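Local coordinates for protein sialidase B (Streptococcus pneumoniae serotype 4, PDB 4XJW) that removes terminal sialic acid residues joined by alpha-2,3, alpha-2,6 or alpha-2,8 linkages in oligosaccharides, glycoproteins and glycolipids, acting as an intramolecular trans-sialidase, at residues K83-L88 against T135-S140; S298-L303 against M423-N428; Y471-L476 against F497-A502. The protein carries 1 engineered substitution. All coordinates share one frame; numbering follows the deposited sequence.

Interaction 1: residues K83-L88 against T135-S140; sequences KGINYL and TFLPIS
The phenol of Y87 supplies the direct polar link, its OH donating to the backbone O of T135 at 2.6 Å. The acceptor lies at the ring edge, in the plane of the ring; the donor is tilted 15° from the carbonyl plane, with a C=O...donor angle of 141°. A water reinforces this link: it donates to Y87 OH (2.8 Å) and accepts from T135 N (3.0 Å), so that Y87 OH reaches T135 O directly and T135 N through the water.

The apolar part centres on L137, whose CG stands anti to the backbone N (chi1 177°), which brings its two methyls to different partners. CD2 meets I85 CG2 at 3.7 Å as the two side chains run past each other in opposite directions, while I85 CD1 reaches T135 CG2 at 4.0 Å. The other branch, CD1, is met at 3.6 Å by CD of K83, which crosses it roughly at a right angle. The ammonium beyond is held elsewhere, by a salt bridge to D80 and a hydrogen bond to N141 O.

A G1 beta bulge, in which G84 and I85 both face D80, starts strand 85-91, an outermost strand of the six-stranded sheet in the concanavalin-like N-terminal domain. L137 also packs on I78 and D80 of strand 74-80, and F136 stacks on Y119 of strand 118-123, so the loop spans from one sheet to the other.

Interaction 2: residues S298-L303 against M423-N428; sequences SGKTIL and MTTSQN
Four backbone hydrogen bonds join T301 and L303 to S426 and T424 in antiparallel register. T424 N to L303 O is the shortest at 2.8 Å; L303 N returns a bond to T424 O, with an N-H...O angle of 171°. T301 and S426 form the second hydrogen-bonded pair, and I302 and T425, between them, are a non-hydrogen-bonded pair whose CA atoms are 4.5 Å apart.

Beyond the T301-S426 pair, a water accepts from K300 NZ (2.7 Å) and bonds to T425 OG1 (2.6 Å). The sequence from S426 to W433 matches the Asp-box of sialidase beta-propellers, with asparagine at the N428 position: S426 OG bonds to S432 O and G430 N, and N428 OD1 accepts from S432 N. Strand 420-426 thus runs into the BNR 2 turn.

Packing differs on the two faces. On the face shared by T301, L303, T424 and S426, L303 CB lies beside T424 CG2 at 4.0 Å. On the face of I302 and T425, I302 CG2 presses on M423 CE at 3.4 Å, closer than usual van der Waals contact; the bend of M423 at chi3 (-32°) goes with this approach. The extended K300 chain runs alongside Q427, its CE 3.5 Å from Q427 NE2.

Interaction 3: residues Y471-L476 against F497-A502; sequences YTSGEL and FKNATA
With CG between its backbone N and carbonyl carbon (chi1 62°), Y471 lays one face of its ring over the backbone joining T501 to A502, with A502 N 3.6 Å above the ring plane and offset toward the rim. Close packing continues at both ends of the side chain: Y471 OH is 3.4 Å from T501 CG2, and Y471 CB meets A502 CB at 3.9 Å. From L476, the CD2 branch reaches A502 CB at 3.8 Å.

Around the type II turn T472-E475 the fit is looser and mediated by water. One water donates to both T472 O and A500 O; another accepts from G474 N and A500 N while donating to F497 O (2.6 Å). At the phenol tip a third, in the ring plane, bonds to Y471 OH and T501 OG1. Direct contact at the turn includes G474 CA to F497 O at 3.2 Å, a CA-H...O approach with 148° at the hydrogen.

T501 centres an inverse gamma turn; its side chain lies about 4 Å from those of E503, a predicted active-site residue, and R519, which by similarity binds substrate. The loop thus joins successive sialidase beta-propeller blades beside the probable active site.

In the fold
Along the chain the three contacts follow in series, none nested in or crossing another. Interaction 1 comes first, closing 46 residues within the N-terminal lectin-like domain and tying its edge strand 85-91 to the loop that leads to strand 147-150. Its centre lies about 55 Å and about 52 Å from those of interactions 2 and 3, on the opposite side of the chain's centre. Interaction 2 brings together strands 301-308 and 420-426 across 119 residues that include a curled antiparallel sheet, so that blade is completed only after this excursion. Interaction 3 spans just 20 residues, joining the hairpin 466-481 to the connection before strand 504-510. The two four-stranded blades concerned meet where strand 286-294 pairs in parallel with strand 451-459.

Interaction 1: residues K83-L88 against T135-S140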
# COMPACT_ATOMS: atom_id res chain seq x y z
N LYS A 83 -8.75 -36.92 16.74
CA LYS A 83 -7.40 -36.84 16.19
C LYS A 83 -6.58 -35.78 16.93
O LYS A 83 -5.37 -35.68 16.74
CB LYS A 83 -7.44 -36.52 14.69
CG LYS A 83 -8.17 -37.57 13.84
CD LYS A 83 -8.29 -37.10 12.38
CE LYS A 83 -9.01 -38.13 11.50
NZ LYS A 83 -10.37 -38.50 12.01
N GLY A 84 -7.24 -35.00 17.78
CA GLY A 84 -6.58 -33.94 18.51
C GLY A 84 -6.11 -32.81 17.62
O GLY A 84 -5.08 -32.17 17.88
N ILE A 85 -6.86 -32.56 16.55
CA ILE A 85 -6.50 -31.54 15.58
C ILE A 85 -7.49 -30.38 15.63
O ILE A 85 -8.70 -30.58 15.57
CB ILE A 85 -6.47 -32.10 14.15
CG1 ILE A 85 -5.30 -33.07 13.99
CG2 ILE A 85 -6.35 -30.96 13.12
CD1 ILE A 85 -5.33 -33.88 12.71
N ASN A 86 -6.96 -29.17 15.74
CA ASN A 86 -7.80 -27.98 15.70
C ASN A 86 -7.11 -26.86 14.94
O ASN A 86 -6.39 -26.05 15.52
CB ASN A 86 -8.15 -27.51 17.11
CG ASN A 86 -9.03 -28.50 17.83
OD1 ASN A 86 -10.23 -28.56 17.59
ND2 ASN A 86 -8.44 -29.28 18.73
N TYR A 87 -7.35 -26.83 13.64
CA TYR A 87 -6.70 -25.85 12.79
C TYR A 87 -7.62 -24.66 12.54
O TYR A 87 -8.82 -24.82 12.32
CB TYR A 87 -6.30 -26.48 11.47
CG TYR A 87 -5.22 -27.54 11.57
CD1 TYR A 87 -4.23 -27.47 12.54
CD2 TYR A 87 -5.21 -28.62 10.69
CE1 TYR A 87 -3.24 -28.44 12.62
CE2 TYR A 87 -4.23 -29.59 10.77
CZ TYR A 87 -3.25 -29.49 11.73
OH TYR A 87 -2.28 -30.46 11.81
N LEU A 88 -7.05 -23.47 12.61
CA LEU A 88 -7.75 -22.25 12.25
C LEU A 88 -6.80 -21.42 11.40
O LEU A 88 -5.73 -21.03 11.87
CB LEU A 88 -8.17 -21.47 13.51
CG LEU A 88 -8.65 -20.04 13.25
CD1 LEU A 88 -9.99 -20.04 12.58
CD2 LEU A 88 -8.70 -19.22 14.54
N THR A 135 0.62 -32.80 10.39
CA THR A 135 -0.41 -33.82 10.40
C THR A 135 -1.63 -33.30 9.66
O THR A 135 -2.35 -32.42 10.14
CB THR A 135 -0.79 -34.22 11.82
OG1 THR A 135 0.39 -34.60 12.53
CG2 THR A 135 -1.78 -35.39 11.81
N PHE A 136 -1.86 -33.85 8.47
CA PHE A 136 -2.95 -33.37 7.63
C PHE A 136 -4.28 -33.94 8.07
O PHE A 136 -4.37 -35.10 8.47
CB PHE A 136 -2.67 -33.74 6.18
CG PHE A 136 -3.66 -33.16 5.20
CD1 PHE A 136 -3.59 -31.82 4.85
CD2 PHE A 136 -4.65 -33.96 4.64
CE1 PHE A 136 -4.49 -31.28 3.95
CE2 PHE A 136 -5.57 -33.42 3.74
CZ PHE A 136 -5.49 -32.08 3.39
N LEU A 137 -5.32 -33.12 8.00
CA LEU A 137 -6.69 -33.54 8.27
C LEU A 137 -7.54 -33.32 7.03
O LEU A 137 -7.95 -32.19 6.75
CB LEU A 137 -7.27 -32.77 9.46
CG LEU A 137 -8.74 -33.05 9.82
CD1 LEU A 137 -8.99 -34.55 9.95
CD2 LEU A 137 -9.13 -32.32 11.10
N PRO A 138 -7.81 -34.40 6.28
CA PRO A 138 -8.72 -34.32 5.14
C PRO A 138 -10.09 -33.88 5.61
O PRO A 138 -10.56 -34.37 6.65
CB PRO A 138 -8.77 -35.76 4.64
CG PRO A 138 -7.50 -36.39 5.15
CD PRO A 138 -7.25 -35.75 6.47
N ILE A 139 -10.73 -32.95 4.91
CA ILE A 139 -12.03 -32.46 5.36
C ILE A 139 -13.08 -33.57 5.30
O ILE A 139 -14.06 -33.56 6.04
CB ILE A 139 -12.51 -31.20 4.58
CG1 ILE A 139 -12.77 -31.53 3.11
CG2 ILE A 139 -11.51 -30.07 4.71
CD1 ILE A 139 -13.38 -30.37 2.32
N SER A 140 -12.85 -34.56 4.43
CA SER A 140 -13.76 -35.69 4.30
C SER A 140 -13.52 -36.76 5.37
O SER A 140 -14.28 -37.72 5.47
CB SER A 140 -13.57 -36.33 2.93
OG SER A 140 -12.23 -36.80 2.80
O HOH W 1 0.47 -30.40 12.22

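Interaction 2: residues S298-L303 against M423-N428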
# COMPACT_ATOMS: atom_id res chain seq x y z
N SER A 298 9.96 21.27 -19.60
CA SER A 298 10.85 20.25 -20.14
C SER A 298 10.07 19.09 -20.75
O SER A 298 10.58 18.37 -21.60
CB SER A 298 11.78 19.70 -19.06
OG SER A 298 11.05 19.04 -18.03
N GLY A 299 8.82 18.92 -20.31
CA GLY A 299 8.04 17.74 -20.68
C GLY A 299 8.36 16.52 -19.83
O GLY A 299 7.75 15.47 -20.03
N LYS A 300 9.31 16.65 -18.90
CA LYS A 300 9.73 15.53 -18.06
C LYS A 300 8.69 15.20 -16.99
O LYS A 300 7.92 16.06 -16.54
CB LYS A 300 11.08 15.82 -17.38
CG LYS A 300 12.27 15.94 -18.33
CD LYS A 300 13.56 16.16 -17.55
CE LYS A 300 14.75 16.35 -18.48
NZ LYS A 300 16.00 16.67 -17.73
N THR A 301 8.65 13.94 -16.60
CA THR A 301 7.90 13.55 -15.42
C THR A 301 8.89 13.56 -14.28
O THR A 301 10.03 13.10 -14.44
CB THR A 301 7.30 12.14 -15.58
OG1 THR A 301 6.50 12.09 -16.77
CG2 THR A 301 6.43 11.78 -14.39
N ILE A 302 8.47 14.10 -13.14
CA ILE A 302 9.35 14.22 -11.99
C ILE A 302 8.78 13.46 -10.80
O ILE A 302 7.62 13.62 -10.44
CB ILE A 302 9.56 15.70 -11.64
CG1 ILE A 302 10.24 16.40 -12.82
CG2 ILE A 302 10.35 15.84 -10.36
CD1 ILE A 302 10.40 17.90 -12.63
N LEU A 303 9.61 12.62 -10.18
CA LEU A 303 9.18 11.84 -9.02
C LEU A 303 10.08 12.13 -7.84
O LEU A 303 11.31 12.10 -7.95
CB LEU A 303 9.15 10.33 -9.37
CG LEU A 303 8.73 9.32 -8.29
CD1 LEU A 303 8.13 8.07 -8.93
CD2 LEU A 303 9.91 8.89 -7.42
N MET A 423 15.04 13.32 -5.85
CA MET A 423 14.20 13.45 -7.03
C MET A 423 14.80 12.64 -8.17
O MET A 423 16.02 12.48 -8.26
CB MET A 423 14.07 14.92 -7.43
CG MET A 423 15.31 15.53 -8.02
SD MET A 423 14.98 17.14 -8.76
CE MET A 423 13.34 16.97 -9.34
N THR A 424 13.93 12.08 -9.02
CA THR A 424 14.37 11.50 -10.27
C THR A 424 13.44 12.03 -11.35
O THR A 424 12.37 12.57 -11.05
CB THR A 424 14.37 9.94 -10.24
OG1 THR A 424 14.83 9.46 -11.51
CG2 THR A 424 12.97 9.38 -9.97
N THR A 425 13.89 11.92 -12.60
CA THR A 425 13.10 12.38 -13.73
C THR A 425 13.02 11.29 -14.78
O THR A 425 13.85 10.39 -14.82
CB THR A 425 13.69 13.63 -14.40
OG1 THR A 425 14.92 13.30 -15.04
CG2 THR A 425 13.92 14.75 -13.38
N SER A 426 12.01 11.37 -15.62
CA SER A 426 11.89 10.47 -16.75
C SER A 426 11.64 11.31 -17.99
O SER A 426 10.81 12.22 -17.98
CB SER A 426 10.74 9.49 -16.57
OG SER A 426 10.55 8.76 -17.78
N GLN A 427 12.35 10.98 -19.06
CA GLN A 427 12.19 11.68 -20.33
C GLN A 427 11.29 10.90 -21.27
O GLN A 427 11.03 11.33 -22.40
CB GLN A 427 13.56 11.91 -20.96
CG GLN A 427 14.38 13.01 -20.28
CD GLN A 427 15.83 12.63 -20.08
OE1 GLN A 427 16.29 11.61 -20.59
NE2 GLN A 427 16.56 13.44 -19.31
N ASN A 428 10.81 9.74 -20.82
CA ASN A 428 9.96 8.90 -21.66
C ASN A 428 8.68 8.46 -20.95
O ASN A 428 8.20 7.33 -21.13
CB ASN A 428 10.75 7.69 -22.17
CG ASN A 428 11.48 6.97 -21.06
OD1 ASN A 428 11.08 7.05 -19.90
ND2 ASN A 428 12.57 6.28 -21.40
O HOH W 2 16.61 15.23 -15.49

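Interaction 3: residues Y471-L476 against F497-A502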
# COMPACT_ATOMS: atom_id res chain seq x y z
N TYR A 471 5.81 17.92 4.90
CA TYR A 471 5.47 18.37 6.25
C TYR A 471 6.63 18.15 7.20
O TYR A 471 7.54 17.35 6.93
CB TYR A 471 4.22 17.66 6.77
CG TYR A 471 4.37 16.16 6.89
CD1 TYR A 471 4.82 15.58 8.08
CD2 TYR A 471 4.05 15.32 5.84
CE1 TYR A 471 4.96 14.21 8.20
CE2 TYR A 471 4.19 13.96 5.94
CZ TYR A 471 4.64 13.40 7.12
OH TYR A 471 4.77 12.03 7.20
N THR A 472 6.61 18.89 8.30
CA THR A 472 7.56 18.67 9.38
C THR A 472 6.88 19.14 10.65
O THR A 472 5.72 19.53 10.62
CB THR A 472 8.90 19.40 9.14
OG1 THR A 472 9.84 19.01 10.15
CG2 THR A 472 8.70 20.89 9.20
N SER A 473 7.59 19.09 11.77
CA SER A 473 6.99 19.53 13.02
C SER A 473 6.60 21.01 12.92
O SER A 473 7.43 21.86 12.66
CB SER A 473 7.95 19.31 14.18
OG SER A 473 7.46 19.91 15.36
N GLY A 474 5.31 21.28 13.10
CA GLY A 474 4.83 22.66 13.16
C GLY A 474 4.48 23.36 11.85
O GLY A 474 3.99 24.49 11.89
N GLU A 475 4.71 22.72 10.71
CA GLU A 475 4.40 23.39 9.44
C GLU A 475 4.25 22.45 8.25
O GLU A 475 4.75 21.32 8.26
CB GLU A 475 5.45 24.45 9.10
CG GLU A 475 6.83 23.91 8.72
CD GLU A 475 7.81 24.99 8.26
OE1 GLU A 475 8.07 25.93 9.04
OE2 GLU A 475 8.31 24.91 7.12
N LEU A 476 3.56 22.93 7.23
CA LEU A 476 3.69 22.37 5.89
C LEU A 476 4.82 23.13 5.22
O LEU A 476 4.97 24.34 5.38
CB LEU A 476 2.40 22.53 5.09
CG LEU A 476 1.16 21.81 5.59
CD1 LEU A 476 0.01 21.95 4.63
CD2 LEU A 476 1.49 20.33 5.82
N PHE A 497 -0.22 22.42 14.89
CA PHE A 497 0.11 21.05 15.26
C PHE A 497 1.59 20.85 15.51
O PHE A 497 2.43 21.32 14.75
CB PHE A 497 -0.34 20.09 14.15
CG PHE A 497 -1.80 20.16 13.85
CD1 PHE A 497 -2.73 19.66 14.75
CD2 PHE A 497 -2.26 20.74 12.67
CE1 PHE A 497 -4.08 19.74 14.49
CE2 PHE A 497 -3.61 20.82 12.40
CZ PHE A 497 -4.52 20.32 13.31
N LYS A 498 1.90 20.16 16.60
CA LYS A 498 3.25 19.67 16.82
C LYS A 498 3.34 18.21 16.40
O LYS A 498 2.48 17.40 16.74
CB LYS A 498 3.64 19.81 18.28
CG LYS A 498 4.19 21.17 18.63
CD LYS A 498 4.60 21.22 20.09
CE LYS A 498 5.01 22.62 20.52
NZ LYS A 498 5.16 22.71 21.99
N ASN A 499 4.38 17.90 15.64
CA ASN A 499 4.72 16.52 15.29
C ASN A 499 3.66 15.71 14.53
O ASN A 499 3.75 14.48 14.48
CB ASN A 499 5.17 15.75 16.53
CG ASN A 499 6.64 15.42 16.51
OD1 ASN A 499 7.10 14.64 15.67
ND2 ASN A 499 7.40 16.01 17.43
N ALA A 500 2.68 16.38 13.95
CA ALA A 500 1.63 15.68 13.22
C ALA A 500 2.17 15.05 11.93
O ALA A 500 3.12 15.56 11.33
CB ALA A 500 0.48 16.62 12.91
N THR A 501 1.58 13.94 11.52
CA THR A 501 1.81 13.40 10.18
C THR A 501 0.86 14.14 9.23
O THR A 501 -0.19 13.63 8.87
CB THR A 501 1.54 11.88 10.16
OG1 THR A 501 2.31 11.26 11.20
CG2 THR A 501 1.95 11.26 8.84
N ALA A 502 1.26 15.36 8.84
CA ALA A 502 0.38 16.27 8.12
C ALA A 502 0.47 16.08 6.61
O ALA A 502 0.88 16.99 5.88
CB ALA A 502 0.68 17.71 8.48
O HOH W 3 5.22 10.79 9.93
O HOH W 4 3.04 18.14 10.64
O HOH W 5 3.19 19.32 13.19